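Local coordinates for hydrolase, haloacid dehalogenase-like family (Chlorobaculum tepidum, PDB 2HCF), which probably acts as a magnesium-dependent hydrolase of the haloacid dehalogenase superfamily, its natural substrate not established, at residues D182-C185 and A186-L189; G199-T202 and M203-A207; P153-A156 and L157-R161. All coordinates share one frame; numbering follows the deposited sequence. Where two conformers were deposited one is given.

Contact 1. Residues D182-C185 and A186-L189; sequences DIRC and AREL
Asp182 O accepts a weak hydrogen bond from Ala186 N (3.4 Å), the i+4 step of helix 180-187. The Asp182 side chain points away from residues 186-189, beside the magnesium ligands Asp10 and Asp178; its OD1 forms a salt bridge with Arg149 and its OD2 a hydrogen bond with Thr179. One residue on, Arg187 CG passes 3.7 Å from Ile183 O, while Ile183 itself packs on strand 192-196. Arg184 meets Arg187 twice, through its backbone O and through its side chain. Its O accepts Arg187 N at 3.1 Å, the donor standing 60° out of the carbonyl plane. Arg187 is stretched from CG to NE, and Arg184 CA lies over one face of its guanidinium, toward the rim. The two guanidinium planes are 70° apart, with Arg187 NH1 4.0 Å from Arg184 NE at the latter's edge. Cys185 O repeats the i+3 pattern with Glu188 N (3.1 Å), and Glu188 CG folds back to 3.3 Å from the same Cys185 O.

An i+4 bond thus gives way to two i+3 bonds, whose donors stand well out of the carbonyl planes. The two positive groups come close without touching; a water weakly bonded to Arg184 NE and Arg187 NH1, the Glu180 carboxylate (salt bridge to Arg184) and His209 O (hydrogen bond from Arg187 NH2) probably offset the repulsion.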
ATOM      1  N   ASP A 182      -3.991  -0.889  -7.782  1.00 20.67           N
ATOM      2  CA  ASP A 182      -4.779   0.012  -6.982  1.00 20.49           C
ATOM      3  C   ASP A 182      -6.130   0.280  -7.648  1.00 20.39           C
ATOM      4  O   ASP A 182      -7.186   0.145  -7.028  1.00 19.52           O
ATOM      5  CB  ASP A 182      -4.005   1.301  -6.760  1.00 21.22           C
ATOM      6  CG  ASP A 182      -2.669   1.031  -6.116  1.00 21.61           C
ATOM      7  OD1 ASP A 182      -2.660   0.826  -4.901  1.00 28.53           O
ATOM      8  OD2 ASP A 182      -1.636   0.983  -6.815  1.00 21.52           O
ATOM      9  N   ILE A 183      -6.084   0.620  -8.913  1.00 19.31           N
ATOM     10  CA  ILE A 183      -7.295   0.963  -9.604  1.00 19.88           C
ATOM     11  C   ILE A 183      -8.230  -0.248  -9.622  1.00 19.92           C
ATOM     12  O   ILE A 183      -9.460  -0.129  -9.479  1.00 20.07           O
ATOM     13  CB  ILE A 183      -6.991   1.422 -11.064  1.00 20.01           C
ATOM     14  CG1 ILE A 183      -6.194   2.726 -11.057  1.00 19.79           C
ATOM     15  CG2 ILE A 183      -8.287   1.652 -11.819  1.00 20.59           C
ATOM     16  CD1 ILE A 183      -5.521   3.059 -12.362  1.00 19.88           C
ATOM     17  N   ARG A 184      -7.645  -1.420  -9.821  1.00 20.41           N
ATOM     18  CA  ARG A 184      -8.417  -2.643 -10.029  0.50 20.56           C
ATOM     19  C   ARG A 184      -9.050  -3.073  -8.712  1.00 20.80           C
ATOM     20  O   ARG A 184     -10.182  -3.491  -8.659  1.00 21.80           O
ATOM     21  CB  ARG A 184      -7.515  -3.758 -10.555  0.50 20.01           C
ATOM     22  CG  ARG A 184      -8.134  -5.159 -10.441  0.50 20.46           C
ATOM     23  CD  ARG A 184      -7.406  -6.206 -11.260  0.50 21.80           C
ATOM     24  NE  ARG A 184      -6.843  -5.614 -12.465  0.50 24.17           N
ATOM     25  CZ  ARG A 184      -5.542  -5.444 -12.698  0.50 24.02           C
ATOM     26  NH1 ARG A 184      -4.602  -5.880 -11.844  0.50 24.00           N
ATOM     27  NH2 ARG A 184      -5.185  -4.844 -13.813  0.50 24.07           N
ATOM     28  N   CYS A 185      -8.316  -2.937  -7.619  1.00 21.72           N
ATOM     29  CA  CYS A 185      -8.896  -3.424  -6.341  1.00 22.43           C
ATOM     30  C   CYS A 185     -10.097  -2.559  -5.890  1.00 22.03           C
ATOM     31  O   CYS A 185     -11.006  -3.053  -5.225  1.00 21.78           O
ATOM     32  CB  CYS A 185      -7.838  -3.623  -5.270  1.00 21.85           C
ATOM     33  SG  CYS A 185      -7.363  -2.176  -4.428  1.00 24.62           S
ATOM     34  N   ALA A 186     -10.132  -1.299  -6.319  1.00 22.19           N
ATOM     35  CA  ALA A 186     -11.252  -0.406  -6.025  1.00 21.57           C
ATOM     36  C   ALA A 186     -12.559  -0.885  -6.645  1.00 21.37           C
ATOM     37  O   ALA A 186     -13.640  -0.652  -6.106  1.00 20.18           O
ATOM     38  CB  ALA A 186     -10.944   0.994  -6.491  1.00 21.37           C
ATOM     39  N   ARG A 187     -12.469  -1.563  -7.780  1.00 22.61           N
ATOM     40  CA  ARG A 187     -13.654  -2.056  -8.463  1.00 23.52           C
ATOM     41  C   ARG A 187     -14.407  -3.087  -7.611  1.00 23.17           C
ATOM     42  O   ARG A 187     -15.617  -3.259  -7.770  1.00 22.01           O
ATOM     43  CB  ARG A 187     -13.288  -2.694  -9.808  1.00 24.90           C
ATOM     44  CG  ARG A 187     -12.483  -1.791 -10.778  1.00 24.86           C
ATOM     45  CD  ARG A 187     -12.190  -2.521 -12.108  1.00 27.11           C
ATOM     46  NE  ARG A 187     -11.184  -1.797 -12.910  1.00 30.05           N
ATOM     47  CZ  ARG A 187     -10.240  -2.362 -13.674  1.00 32.63           C
ATOM     48  NH1 ARG A 187     -10.121  -3.692 -13.805  1.00 35.07           N
ATOM     49  NH2 ARG A 187      -9.412  -1.574 -14.345  1.00 33.37           N
ATOM     50  N   GLU A 188     -13.700  -3.743  -6.689  1.00 22.44           N
ATOM     51  CA  GLU A 188     -14.316  -4.696  -5.755  1.00 22.09           C
ATOM     52  C   GLU A 188     -15.493  -4.110  -4.986  1.00 21.43           C
ATOM     53  O   GLU A 188     -16.454  -4.817  -4.711  1.00 21.02           O
ATOM     54  CB  GLU A 188     -13.281  -5.212  -4.765  1.00 21.82           C
ATOM     55  CG  GLU A 188     -12.248  -6.097  -5.418  1.00 22.83           C
ATOM     56  CD  GLU A 188     -12.854  -7.400  -5.911  1.00 25.68           C
ATOM     57  OE1 GLU A 188     -13.613  -8.044  -5.151  1.00 28.15           O
ATOM     58  OE2 GLU A 188     -12.581  -7.795  -7.062  1.00 23.81           O
ATOM     59  N   LEU A 189     -15.423  -2.822  -4.663  1.00 21.16           N
ATOM     60  CA  LEU A 189     -16.475  -2.183  -3.885  1.00 21.11           C
ATOM     61  C   LEU A 189     -17.258  -1.165  -4.690  1.00 21.15           C
ATOM     62  O   LEU A 189     -18.057  -0.419  -4.110  1.00 20.82           O
ATOM     63  CB  LEU A 189     -15.839  -1.457  -2.717  1.00 21.12           C
ATOM     64  CG  LEU A 189     -14.984  -2.260  -1.733  1.00 20.88           C
ATOM     65  CD1 LEU A 189     -14.507  -1.280  -0.682  1.00 20.22           C
ATOM     66  CD2 LEU A 189     -15.759  -3.415  -1.109  1.00 21.03           C
TER
HETATM   67  O   HOH W   1      -8.496  -6.389 -14.914  1.00 39.30           O

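Contact 2. Residues G199-T202 and M203-A207; sequences GNFT and MEELA
A capping box formed by Thr202 and Glu205 starts helix 203-207, at the end of the loop that follows strand 192-196 of the Rossmann-like core. Thr202 is the N-cap. Its OG1 accepts the backbone N-H of Glu205 at 3.1 Å, and in return Glu205 OE1 takes the backbone N-H of Thr202 at 2.8 Å, a fairly straight bond (163°) made with the anti lone pair of the carboxylate. The Thr202 hydroxyl reaches the first turn because OG1 sits between the backbone N and the carbonyl carbon (chi1 63°). Glu205 has CG anti to its carbonyl carbon, beside the backbone N, and is extended beyond CG, which carries the carboxylate back past OG1 to the start of the turn; Glu205 CG passes 3.3 Å from Thr202 OG1.

A backbone bond from Leu206 N to Thr202 O (2.8 Å), nearly along the C=O axis, continues the turn. Beneath the cap an apolar contact joins loop to helix: CB of Phe201 rests against CG and CD2 of Leu206, which in turn packs on Leu214 of strand 213-215. The Phe201 ring heads away from the helix toward Asp44, Ser46 and Thr179, and the Phe201 side chain lies about 5 Å from that of the magnesium ligand Asp178. The ring and the Glu205 carboxylate are turned 48° against each other.

Glu205 OE1 accepts from Thr202 N and from a water; its charge, close to the N-terminal end of the helix, is probably favoured there. The same water donates hydrogen bonds to Glu205 OE1 and to Asn200 O, lying 3.0 Å from Asn200 O.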
ATOM      1  N   GLY A 199       4.466   6.840  -9.372  1.00 20.08           N
ATOM      2  CA  GLY A 199       5.243   5.615  -9.307  1.00 20.14           C
ATOM      3  C   GLY A 199       5.910   5.364 -10.631  1.00 21.32           C
ATOM      4  O   GLY A 199       6.350   6.317 -11.331  1.00 21.96           O
ATOM      5  N   ASN A 200       5.941   4.100 -11.023  1.00 20.58           N
ATOM      6  CA  ASN A 200       6.604   3.723 -12.249  1.00 21.31           C
ATOM      7  C   ASN A 200       5.712   3.750 -13.490  1.00 20.54           C
ATOM      8  O   ASN A 200       6.160   3.375 -14.556  1.00 19.79           O
ATOM      9  CB  ASN A 200       7.292   2.363 -12.062  1.00 21.85           C
ATOM     10  CG  ASN A 200       8.341   2.412 -10.975  1.00 23.73           C
ATOM     11  OD1 ASN A 200       8.985   3.437 -10.776  1.00 26.45           O
ATOM     12  ND2 ASN A 200       8.478   1.334 -10.238  1.00 24.85           N
ATOM     13  N   PHE A 201       4.483   4.255 -13.364  1.00 19.94           N
ATOM     14  CA  PHE A 201       3.507   4.216 -14.493  1.00 20.22           C
ATOM     15  C   PHE A 201       3.029   5.618 -14.794  1.00 20.13           C
ATOM     16  O   PHE A 201       2.668   6.370 -13.893  1.00 19.89           O
ATOM     17  CB  PHE A 201       2.343   3.286 -14.193  1.00 20.37           C
ATOM     18  CG  PHE A 201       2.800   1.939 -13.770  1.00 21.73           C
ATOM     19  CD1 PHE A 201       3.170   0.987 -14.725  1.00 22.05           C
ATOM     20  CD2 PHE A 201       2.987   1.660 -12.417  1.00 22.59           C
ATOM     21  CE1 PHE A 201       3.691  -0.236 -14.324  1.00 22.38           C
ATOM     22  CE2 PHE A 201       3.486   0.445 -12.019  1.00 24.88           C
ATOM     23  CZ  PHE A 201       3.851  -0.502 -12.961  1.00 20.88           C
ATOM     24  N   THR A 202       3.080   5.971 -16.063  1.00 20.16           N
ATOM     25  CA  THR A 202       2.695   7.314 -16.504  1.00 20.26           C
ATOM     26  C   THR A 202       1.158   7.471 -16.495  1.00 20.70           C
ATOM     27  O   THR A 202       0.423   6.482 -16.425  1.00 20.31           O
ATOM     28  CB  THR A 202       3.196   7.561 -17.920  1.00 19.66           C
ATOM     29  OG1 THR A 202       2.559   6.630 -18.812  1.00 19.77           O
ATOM     30  CG2 THR A 202       4.708   7.379 -17.991  1.00 20.69           C
HETATM   31  N   MSE A 203       0.684   8.716 -16.619  1.00 20.65           N
HETATM   32  CA  MSE A 203      -0.748   8.986 -16.770  1.00 19.21           C
HETATM   33  C   MSE A 203      -1.291   8.240 -17.969  1.00 20.10           C
HETATM   34  O   MSE A 203      -2.370   7.661 -17.902  1.00 19.49           O
HETATM   35  CB  MSE A 203      -1.000  10.495 -16.879  1.00 19.49           C
HETATM   36  CG  MSE A 203      -0.583  11.216 -15.625  1.00 17.05           C
HETATM   37 SE   MSE A 203      -1.166  13.068 -15.624  0.75 17.45          SE
HETATM   38  CE  MSE A 203      -0.032  13.652 -17.037  1.00 17.87           C
ATOM     39  N   GLU A 204      -0.545   8.246 -19.069  1.00 20.64           N
ATOM     40  CA  GLU A 204      -0.998   7.528 -20.267  1.00 22.50           C
ATOM     41  C   GLU A 204      -1.180   6.056 -19.981  1.00 20.89           C
ATOM     42  O   GLU A 204      -2.137   5.466 -20.423  1.00 20.57           O
ATOM     43  CB  GLU A 204      -0.028   7.689 -21.434  1.00 22.36           C
ATOM     44  CG  GLU A 204      -0.268   8.964 -22.208  1.00 26.41           C
ATOM     45  CD  GLU A 204       0.453   9.006 -23.556  1.00 27.51           C
ATOM     46  OE1 GLU A 204       1.008   7.945 -23.980  1.00 31.95           O
ATOM     47  OE2 GLU A 204       0.454  10.118 -24.148  1.00 34.42           O
ATOM     48  N   GLU A 205      -0.251   5.475 -19.234  1.00 20.10           N
ATOM     49  CA  GLU A 205      -0.358   4.067 -18.878  1.00 21.09           C
ATOM     50  C   GLU A 205      -1.562   3.814 -17.949  1.00 20.19           C
ATOM     51  O   GLU A 205      -2.378   2.931 -18.197  1.00 20.75           O
ATOM     52  CB  GLU A 205       0.943   3.597 -18.200  1.00 20.77           C
ATOM     53  CG  GLU A 205       2.041   3.350 -19.205  1.00 22.96           C
ATOM     54  CD  GLU A 205       3.386   3.050 -18.572  1.00 23.48           C
ATOM     55  OE1 GLU A 205       3.813   3.719 -17.591  1.00 23.96           O
ATOM     56  OE2 GLU A 205       4.045   2.136 -19.090  1.00 29.24           O
ATOM     57  N   LEU A 206      -1.660   4.607 -16.891  1.00 19.52           N
ATOM     58  CA  LEU A 206      -2.724   4.456 -15.900  1.00 19.23           C
ATOM     59  C   LEU A 206      -4.124   4.700 -16.436  1.00 19.58           C
ATOM     60  O   LEU A 206      -5.080   4.118 -15.951  1.00 20.19           O
ATOM     61  CB  LEU A 206      -2.458   5.346 -14.695  1.00 18.32           C
ATOM     62  CG  LEU A 206      -1.281   4.861 -13.862  1.00 18.50           C
ATOM     63  CD1 LEU A 206      -1.003   5.904 -12.819  1.00 18.51           C
ATOM     64  CD2 LEU A 206      -1.527   3.494 -13.212  1.00 17.28           C
ATOM     65  N   ALA A 207      -4.239   5.526 -17.469  1.00 20.31           N
ATOM     66  CA  ALA A 207      -5.512   5.930 -17.986  1.00 20.58           C
ATOM     67  C   ALA A 207      -6.256   4.767 -18.683  1.00 21.60           C
ATOM     68  O   ALA A 207      -7.487   4.759 -18.771  1.00 21.89           O
ATOM     69  CB  ALA A 207      -5.313   7.113 -18.943  1.00 20.58           C
TER
HETATM   70  O   HOH W   2       6.261   3.901 -17.514  1.00 33.12           O

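Contact 3. Residues P153-A156 and L157-R161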
ATOM      1  N   PRO A 153      -9.918  -4.605  -0.081  1.00 19.72           N
ATOM      2  CA  PRO A 153     -10.964  -3.588   0.070  1.00 19.44           C
ATOM      3  C   PRO A 153     -12.102  -4.073   0.971  1.00 20.07           C
ATOM      4  O   PRO A 153     -12.607  -3.331   1.770  1.00 19.27           O
ATOM      5  CB  PRO A 153     -11.493  -3.408  -1.359  1.00 19.85           C
ATOM      6  CG  PRO A 153     -10.451  -3.919  -2.214  1.00 19.70           C
ATOM      7  CD  PRO A 153      -9.748  -4.994  -1.485  1.00 18.33           C
ATOM      8  N   HIS A 154     -12.506  -5.323   0.800  1.00 20.76           N
ATOM      9  CA  HIS A 154     -13.562  -5.901   1.614  1.00 21.31           C
ATOM     10  C   HIS A 154     -13.181  -5.898   3.070  1.00 20.51           C
ATOM     11  O   HIS A 154     -13.941  -5.446   3.902  1.00 20.74           O
ATOM     12  CB  HIS A 154     -13.856  -7.308   1.166  1.00 21.63           C
ATOM     13  CG  HIS A 154     -14.263  -7.412  -0.262  1.00 23.63           C
ATOM     14  ND1 HIS A 154     -15.485  -6.972  -0.722  1.00 27.32           N
ATOM     15  CD2 HIS A 154     -13.615  -7.922  -1.337  1.00 26.91           C
ATOM     16  CE1 HIS A 154     -15.577  -7.211  -2.016  1.00 26.38           C
ATOM     17  NE2 HIS A 154     -14.461  -7.802  -2.415  1.00 27.39           N
ATOM     18  N   ILE A 155     -11.972  -6.358   3.351  1.00 20.08           N
ATOM     19  CA  ILE A 155     -11.433  -6.407   4.701  1.00 19.84           C
ATOM     20  C   ILE A 155     -11.356  -5.013   5.337  1.00 19.50           C
ATOM     21  O   ILE A 155     -11.794  -4.820   6.466  1.00 19.66           O
ATOM     22  CB  ILE A 155     -10.027  -7.081   4.702  1.00 19.58           C
ATOM     23  CG1 ILE A 155     -10.160  -8.569   4.398  1.00 20.08           C
ATOM     24  CG2 ILE A 155      -9.245  -6.801   6.040  1.00 20.77           C
ATOM     25  CD1 ILE A 155      -8.832  -9.286   4.204  1.00 20.15           C
ATOM     26  N   ALA A 156     -10.796  -4.046   4.610  1.00 18.76           N
ATOM     27  CA  ALA A 156     -10.771  -2.661   5.069  1.00 17.87           C
ATOM     28  C   ALA A 156     -12.168  -2.096   5.268  1.00 17.66           C
ATOM     29  O   ALA A 156     -12.390  -1.420   6.236  1.00 16.65           O
ATOM     30  CB  ALA A 156      -9.992  -1.788   4.112  1.00 18.46           C
ATOM     31  N   LEU A 157     -13.111  -2.362   4.359  1.00 17.49           N
ATOM     32  CA  LEU A 157     -14.479  -1.856   4.548  1.00 17.69           C
ATOM     33  C   LEU A 157     -15.125  -2.397   5.853  1.00 17.97           C
ATOM     34  O   LEU A 157     -15.696  -1.641   6.654  1.00 17.92           O
ATOM     35  CB  LEU A 157     -15.337  -2.191   3.329  1.00 18.50           C
ATOM     36  CG  LEU A 157     -16.779  -1.711   3.419  1.00 18.27           C
ATOM     37  CD1 LEU A 157     -16.868  -0.214   3.645  1.00 18.58           C
ATOM     38  CD2 LEU A 157     -17.495  -2.109   2.157  1.00 18.68           C
ATOM     39  N   GLU A 158     -14.984  -3.696   6.092  1.00 17.74           N
ATOM     40  CA  GLU A 158     -15.505  -4.323   7.311  1.00 17.62           C
ATOM     41  C   GLU A 158     -14.896  -3.711   8.565  1.00 16.68           C
ATOM     42  O   GLU A 158     -15.613  -3.422   9.527  1.00 16.00           O
ATOM     43  CB  GLU A 158     -15.253  -5.806   7.284  1.00 17.56           C
ATOM     44  CG  GLU A 158     -16.011  -6.586   8.313  1.00 20.03           C
ATOM     45  CD  GLU A 158     -15.889  -8.070   8.080  1.00 21.12           C
ATOM     46  OE1 GLU A 158     -14.750  -8.578   8.149  1.00 22.75           O
ATOM     47  OE2 GLU A 158     -16.928  -8.717   7.758  1.00 25.92           O
ATOM     48  N   ARG A 159     -13.587  -3.525   8.549  1.00 16.52           N
ATOM     49  CA  ARG A 159     -12.892  -2.916   9.685  1.00 17.05           C
ATOM     50  C   ARG A 159     -13.343  -1.485   9.930  1.00 17.38           C
ATOM     51  O   ARG A 159     -13.495  -1.065  11.073  1.00 18.40           O
ATOM     52  CB  ARG A 159     -11.364  -2.979   9.491  1.00 16.74           C
ATOM     53  CG  ARG A 159     -10.827  -4.390   9.620  1.00 16.38           C
ATOM     54  CD  ARG A 159      -9.304  -4.487   9.391  1.00 17.89           C
ATOM     55  NE  ARG A 159      -8.908  -5.892   9.466  1.00 17.66           N
ATOM     56  CZ  ARG A 159      -7.787  -6.408   8.981  1.00 21.10           C
ATOM     57  NH1 ARG A 159      -6.864  -5.637   8.407  1.00 20.30           N
ATOM     58  NH2 ARG A 159      -7.605  -7.726   9.071  1.00 20.98           N
ATOM     59  N   ALA A 160     -13.521  -0.716   8.866  1.00 17.69           N
ATOM     60  CA  ALA A 160     -13.928   0.685   9.009  1.00 18.20           C
ATOM     61  C   ALA A 160     -15.340   0.756   9.630  1.00 19.11           C
ATOM     62  O   ALA A 160     -15.603   1.532  10.541  1.00 19.06           O
ATOM     63  CB  ALA A 160     -13.895   1.369   7.646  1.00 18.10           C
ATOM     64  N   ARG A 161     -16.238  -0.068   9.113  1.00 20.66           N
ATOM     65  CA  ARG A 161     -17.630  -0.134   9.586  1.00 22.18           C
ATOM     66  C   ARG A 161     -17.721  -0.527  11.086  1.00 22.11           C
ATOM     67  O   ARG A 161     -18.514   0.042  11.836  1.00 22.49           O
ATOM     68  CB  ARG A 161     -18.378  -1.104   8.674  1.00 22.28           C
ATOM     69  CG  ARG A 161     -19.825  -1.256   8.925  1.00 25.56           C
ATOM     70  CD  ARG A 161     -20.498  -2.144   7.857  1.00 26.30           C
ATOM     71  NE  ARG A 161     -21.794  -2.618   8.328  1.00 30.71           N
ATOM     72  CZ  ARG A 161     -22.752  -3.138   7.558  1.00 32.68           C
ATOM     73  NH1 ARG A 161     -22.571  -3.295   6.253  1.00 33.51           N
ATOM     74  NH2 ARG A 161     -23.909  -3.508   8.109  1.00 32.49           N
TER
HETATM   75  O   HOH W   3     -12.317  -7.224   8.352  1.00 35.36           O
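Ile155 and Arg159, one turn apart on helix 152-164, make the main side-chain contact of this helix, which packs against the central parallel sheet of the Rossmann-like core. The two side chains lie side by side and point the same way. The CG2 methyl of Ile155 sits over the centre of one face of the Arg159 guanidinium, 3.3 Å from Arg159 CZ, a close packing of a methyl on a flat cation. With chi1 at -70°, Ile155 turns CG1 away from its carbonyl carbon and swings CG2 to the side of Arg159. Arg159 starts with CG beside its backbone N (chi1 -71°) and then runs extended from CG to NE; Arg159 CG passes 3.3 Å from Ile155 O before the guanidinium comes to lie against the methyl. Asp145 (salt bridge to NH1) and Gly140 O (hydrogen bond from NH1) help fix the orientation of the guanidinium.

Leu157 and Glu158 adopt the other common helix rotamer, CG trans to the backbone N. In Leu157 (chi1 -180°) the branch is thereby led away from residues 153-156, although Leu157 CB stays 3.3 Å from Pro153 O. Glu158 is extended, and its OE1 is bridged to the backbone by a water that donates to both Ile155 O and Glu158 OE1.

Four regular i+4 backbone bonds carry the helix through here, from Leu157 N to Pro153 O (2.8 Å) through Ala160 N to Ala156 O. On the sheet side Ala156 packs on Leu8 and Ala160 on Leu6 of strand 5-9. Ala160 CB stands 3.5 Å from Ala156 O.

From the N terminus, contact 3 (153-161) comes first, then contact 1 (182-189), then contact 2 (199-207). Each is a local stretch, so none encloses a long loop, and they neither nest nor cross but run in series. Helix 152-164 of contact 3 leads through strand 173-177 to contact 1, whose helix lies in a beta-alpha-beta unit ending at strand 192-196; the loop after that strand opens contact 2. Contacts 1 and 3 touch, through Glu188 with His154 and Leu189 on Pro153. Contact 1 also meets contact 2, where Ile183 packs on Leu206. Contacts 2 and 3, about 16 Å apart at their nearest atoms, are thus joined through contact 1.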